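D-alanyl transferase DltD (Enterococcus faecalis, PDB 6O93) probably takes part in the D-alanylation of lipoteichoic acid in the Gram-positive cell wall, as a membrane-associated member of the DltD family. Local coordinates at residues Leu280-Val290 against Leu374-Tyr383. Residues are numbered along the deposited sequence; the frame is centred on the assembly and turned at random.
Sequences LEQLAEKNVDV and LAYQIDDRFY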
loop_
_atom_site.group_PDB
_atom_site.type_symbol
_atom_site.label_atom_id
_atom_site.label_comp_id
_atom_site.label_asym_id
_atom_site.label_seq_id
_atom_site.Cartn_x
_atom_site.Cartn_y
_atom_site.Cartn_z
ATOM N N LEU A 280 0.826 -4.413 -10.495
ATOM C CA LEU A 280 1.900 -4.042 -11.411
ATOM C C LEU A 280 1.371 -3.807 -12.822
ATOM O O LEU A 280 1.790 -2.858 -13.497
ATOM C CB LEU A 280 2.978 -5.124 -11.418
ATOM C CG LEU A 280 3.752 -5.316 -10.113
ATOM C CD1 LEU A 280 4.684 -6.515 -10.226
ATOM C CD2 LEU A 280 4.533 -4.057 -9.757
ATOM N N GLU A 281 0.456 -4.661 -13.288
ATOM C CA GLU A 281 -0.103 -4.474 -14.622
ATOM C C GLU A 281 -0.885 -3.168 -14.714
ATOM O O GLU A 281 -0.804 -2.461 -15.724
ATOM C CB GLU A 281 -0.991 -5.663 -14.998
ATOM C CG GLU A 281 -1.728 -5.472 -16.325
ATOM C CD GLU A 281 -2.255 -6.771 -16.914
ATOM O OE1 GLU A 281 -1.886 -7.856 -16.417
ATOM O OE2 GLU A 281 -3.041 -6.704 -17.882
ATOM N N GLN A 282 -1.643 -2.827 -13.668
ATOM C CA GLN A 282 -2.386 -1.570 -13.678
ATOM C C GLN A 282 -1.442 -0.374 -13.727
ATOM O O GLN A 282 -1.710 0.611 -14.427
ATOM C CB GLN A 282 -3.294 -1.479 -12.451
ATOM C CG GLN A 282 -4.389 -2.532 -12.402
ATOM C CD GLN A 282 -5.362 -2.423 -13.563
ATOM O OE1 GLN A 282 -5.722 -1.326 -13.990
ATOM N NE2 GLN A 282 -5.789 -3.566 -14.083
ATOM N N LEU A 283 -0.335 -0.438 -12.984
ATOM C CA LEU A 283 0.626 0.660 -12.991
ATOM C C LEU A 283 1.309 0.785 -14.348
ATOM O O LEU A 283 1.486 1.895 -14.860
ATOM C CB LEU A 283 1.660 0.453 -11.885
ATOM C CG LEU A 283 1.102 0.551 -10.463
ATOM C CD1 LEU A 283 2.012 -0.153 -9.464
ATOM C CD2 LEU A 283 0.903 2.012 -10.073
ATOM N N ALA A 284 1.688 -0.345 -14.949
ATOM C CA ALA A 284 2.355 -0.309 -16.246
ATOM C C ALA A 284 1.416 0.151 -17.354
ATOM O O ALA A 284 1.854 0.835 -18.286
ATOM C CB ALA A 284 2.926 -1.688 -16.579
ATOM N N GLU A 285 0.132 -0.211 -17.276
ATOM C CA GLU A 285 -0.806 0.172 -18.327
ATOM C C GLU A 285 -1.001 1.682 -18.392
ATOM O O GLU A 285 -1.306 2.218 -19.462
ATOM C CB GLU A 285 -2.151 -0.523 -18.116
ATOM C CG GLU A 285 -2.142 -1.992 -18.496
ATOM C CD GLU A 285 -3.419 -2.708 -18.105
ATOM O OE1 GLU A 285 -4.401 -2.027 -17.739
ATOM O OE2 GLU A 285 -3.439 -3.956 -18.164
ATOM N N LYS A 286 -0.829 2.381 -17.270
ATOM C CA LYS A 286 -0.959 3.831 -17.229
ATOM C C LYS A 286 0.397 4.531 -17.192
ATOM O O LYS A 286 0.465 5.723 -16.879
ATOM C CB LYS A 286 -1.812 4.247 -16.027
ATOM C CG LYS A 286 -3.248 3.731 -16.076
ATOM C CD LYS A 286 -4.019 4.312 -17.253
ATOM C CE LYS A 286 -5.413 3.722 -17.356
ATOM N NZ LYS A 286 -6.085 4.126 -18.623
ATOM N N ASN A 287 1.473 3.814 -17.512
ATOM C CA ASN A 287 2.805 4.408 -17.613
ATOM C C ASN A 287 3.180 5.134 -16.323
ATOM O O ASN A 287 3.700 6.251 -16.346
ATOM C CB ASN A 287 2.888 5.353 -18.815
ATOM C CG ASN A 287 4.307 5.793 -19.118
ATOM O OD1 ASN A 287 4.632 6.979 -19.042
ATOM N ND2 ASN A 287 5.162 4.837 -19.457
ATOM N N VAL A 288 2.907 4.497 -15.189
ATOM C CA VAL A 288 3.190 5.076 -13.881
ATOM C C VAL A 288 4.609 4.707 -13.475
ATOM O O VAL A 288 4.977 3.526 -13.468
ATOM C CB VAL A 288 2.177 4.588 -12.832
ATOM C CG1 VAL A 288 2.404 5.298 -11.502
ATOM C CG2 VAL A 288 0.750 4.795 -13.324
ATOM N N ASP A 289 5.403 5.718 -13.132
ATOM C CA ASP A 289 6.742 5.517 -12.595
ATOM C C ASP A 289 6.624 5.305 -11.091
ATOM O O ASP A 289 6.028 6.128 -10.391
ATOM C CB ASP A 289 7.626 6.725 -12.911
ATOM C CG ASP A 289 9.107 6.436 -12.736
ATOM O OD1 ASP A 289 9.476 5.266 -12.495
ATOM O OD2 ASP A 289 9.906 7.391 -12.845
ATOM N N VAL A 290 7.178 4.201 -10.594
ATOM C CA VAL A 290 6.890 3.740 -9.242
ATOM C C VAL A 290 8.185 3.434 -8.506
ATOM O O VAL A 290 9.086 2.790 -9.053
ATOM C CB VAL A 290 5.982 2.492 -9.257
ATOM C CG1 VAL A 290 5.604 2.094 -7.837
ATOM C CG2 VAL A 290 4.747 2.750 -10.099
ATOM N N LEU A 374 8.308 4.641 -20.265
ATOM C CA LEU A 374 8.946 3.615 -19.448
ATOM C C LEU A 374 8.937 2.268 -20.169
ATOM O O LEU A 374 7.920 1.858 -20.730
ATOM C CB LEU A 374 8.246 3.492 -18.091
ATOM C CG LEU A 374 8.252 4.738 -17.203
ATOM C CD1 LEU A 374 7.398 4.514 -15.965
ATOM C CD2 LEU A 374 9.670 5.119 -16.808
ATOM N N ALA A 375 10.076 1.578 -20.137
ATOM C CA ALA A 375 10.241 0.318 -20.864
ATOM C C ALA A 375 9.809 -0.852 -19.978
ATOM O O ALA A 375 10.616 -1.630 -19.465
ATOM C CB ALA A 375 11.683 0.163 -21.330
ATOM N N TYR A 376 8.494 -0.968 -19.811
ATOM C CA TYR A 376 7.911 -2.071 -19.059
ATOM C C TYR A 376 7.715 -3.278 -19.966
ATOM O O TYR A 376 7.347 -3.140 -21.135
ATOM C CB TYR A 376 6.571 -1.662 -18.439
ATOM C CG TYR A 376 6.689 -0.727 -17.256
ATOM C CD1 TYR A 376 7.642 -0.940 -16.268
ATOM C CD2 TYR A 376 5.846 0.371 -17.128
ATOM C CE1 TYR A 376 7.754 -0.087 -15.188
ATOM C CE2 TYR A 376 5.950 1.228 -16.049
ATOM C CZ TYR A 376 6.907 0.994 -15.082
ATOM O OH TYR A 376 7.016 1.842 -14.005
ATOM N N GLN A 377 7.969 -4.466 -19.414
ATOM C CA GLN A 377 7.798 -5.727 -20.132
ATOM C C GLN A 377 6.960 -6.662 -19.255
ATOM O O GLN A 377 7.466 -7.620 -18.668
ATOM C CB GLN A 377 9.150 -6.343 -20.496
ATOM C CG GLN A 377 9.948 -5.506 -21.486
ATOM C CD GLN A 377 11.257 -6.159 -21.884
ATOM O OE1 GLN A 377 11.666 -7.165 -21.303
ATOM N NE2 GLN A 377 11.921 -5.589 -22.883
ATOM N N ILE A 378 5.662 -6.367 -19.173
ATOM C CA ILE A 378 4.767 -7.159 -18.340
ATOM C C ILE A 378 4.682 -8.572 -18.889
ATOM O O ILE A 378 4.525 -8.783 -20.098
ATOM C CB ILE A 378 3.383 -6.498 -18.271
ATOM C CG1 ILE A 378 3.458 -5.170 -17.513
ATOM C CG2 ILE A 378 2.379 -7.433 -17.612
ATOM C CD1 ILE A 378 3.813 -5.306 -16.038
ATOM N N ASP A 379 4.789 -9.552 -17.995
ATOM C CA ASP A 379 4.703 -10.967 -18.340
ATOM C C ASP A 379 3.530 -11.558 -17.569
ATOM O O ASP A 379 3.598 -11.702 -16.344
ATOM C CB ASP A 379 6.011 -11.688 -18.007
ATOM C CG ASP A 379 6.068 -13.093 -18.573
ATOM O OD1 ASP A 379 4.997 -13.702 -18.779
ATOM O OD2 ASP A 379 7.189 -13.590 -18.811
ATOM N N ASP A 380 2.451 -11.889 -18.284
ATOM C CA ASP A 380 1.242 -12.385 -17.634
ATOM C C ASP A 380 1.479 -13.676 -16.865
ATOM O O ASP A 380 0.672 -14.024 -15.997
ATOM C CB ASP A 380 0.137 -12.614 -18.668
ATOM C CG ASP A 380 -0.341 -11.329 -19.307
ATOM O OD1 ASP A 380 -0.279 -10.270 -18.644
ATOM O OD2 ASP A 380 -0.781 -11.380 -20.475
ATOM N N ARG A 381 2.563 -14.395 -17.161
ATOM C CA ARG A 381 2.816 -15.665 -16.492
ATOM C C ARG A 381 3.074 -15.491 -15.001
ATOM O O ARG A 381 3.014 -16.475 -14.257
ATOM C CB ARG A 381 3.988 -16.372 -17.172
ATOM C CG ARG A 381 3.705 -16.696 -18.638
ATOM C CD ARG A 381 4.899 -17.308 -19.348
ATOM N NE ARG A 381 6.065 -16.429 -19.331
ATOM C CZ ARG A 381 7.169 -16.636 -20.041
ATOM N NH1 ARG A 381 7.263 -17.692 -20.838
ATOM N NH2 ARG A 381 8.181 -15.782 -19.960
ATOM N N PHE A 382 3.344 -14.266 -14.543
ATOM C CA PHE A 382 3.457 -14.011 -13.112
ATOM C C PHE A 382 2.115 -14.094 -12.392
ATOM O O PHE A 382 2.092 -14.046 -11.157
ATOM C CB PHE A 382 4.092 -12.640 -12.868
ATOM C CG PHE A 382 5.588 -12.615 -13.067
ATOM C CD1 PHE A 382 6.434 -13.159 -12.115
ATOM C CD2 PHE A 382 6.145 -12.040 -14.200
ATOM C CE1 PHE A 382 7.808 -13.138 -12.291
ATOM C CE2 PHE A 382 7.520 -12.016 -14.381
ATOM C CZ PHE A 382 8.351 -12.564 -13.426
ATOM N N TYR A 383 1.003 -14.208 -13.126
ATOM C CA TYR A 383 -0.294 -14.469 -12.513
ATOM C C TYR A 383 -0.474 -15.929 -12.118
ATOM O O TYR A 383 -1.361 -16.234 -11.312
ATOM C CB TYR A 383 -1.426 -14.094 -13.477
ATOM C CG TYR A 383 -1.720 -12.614 -13.610
ATOM C CD1 TYR A 383 -1.889 -11.809 -12.491
ATOM C CD2 TYR A 383 -1.848 -12.029 -14.864
ATOM C CE1 TYR A 383 -2.172 -10.459 -12.619
ATOM C CE2 TYR A 383 -2.127 -10.685 -15.001
ATOM C CZ TYR A 383 -2.288 -9.905 -13.876
ATOM O OH TYR A 383 -2.565 -8.566 -14.011
HETATM O O HOH W 1 0.269 -9.080 -16.001
HETATM O O HOH W 2 8.963 2.587 -12.351
#
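Y376 and Y383 each send a phenol hydroxyl across to residues 280-290, and both act as donors there. The Y376 OH donates a hydrogen bond to V288 O at 2.7 Å; the donor lies 21° off the carbonyl plane, while V288 O sits at the ring's edge. The same Y376 OH accepts from a water 2.7 Å away, water 2, which also donates to D289 OD1 and accepts from V290 N. Water 2 thus takes up the V290 N-H and hands its two hydrogens to D289 OD1 and Y376 OH, so the tyrosine hydroxyl both donates and accepts. Y383 OH donates to E281 OE1 over 2.6 Å, arriving from above the carboxylate, 51° out of its plane. E281 reaches this hydroxyl because CG stands anti to the backbone N (chi1 174°) and the chain runs on extended. Its OE1 accepts a second hydrogen bond from water 1, whose other hydrogen goes to D380 OD1; the water thus mediates between two acids whose OE1 and OD1 are 3.7 Å apart, a separation that would probably raise the proton affinity of either. Between these polar ends A284 CB lies against both Y376 CD2 and I378 CG1, 3.6 Å from each, and L374 CD1 rests against the backbone of V288 and D289. Beyond the contact, N287 OD1 is satisfied by N96, Y383 stacks on Y143, and F328 meets the Y376 ring. N287, with positive phi, is the C-prime residue of a Schellman motif, evidenced by V288 N to L283 O and N287 N to A284 O. The loop after helix 352-367 thus packs over a helix-to-strand turn leading into strand 289-294 of the parallel five-stranded sheet, an alpha/beta architecture consistent with the SGNH-hydrolase clan.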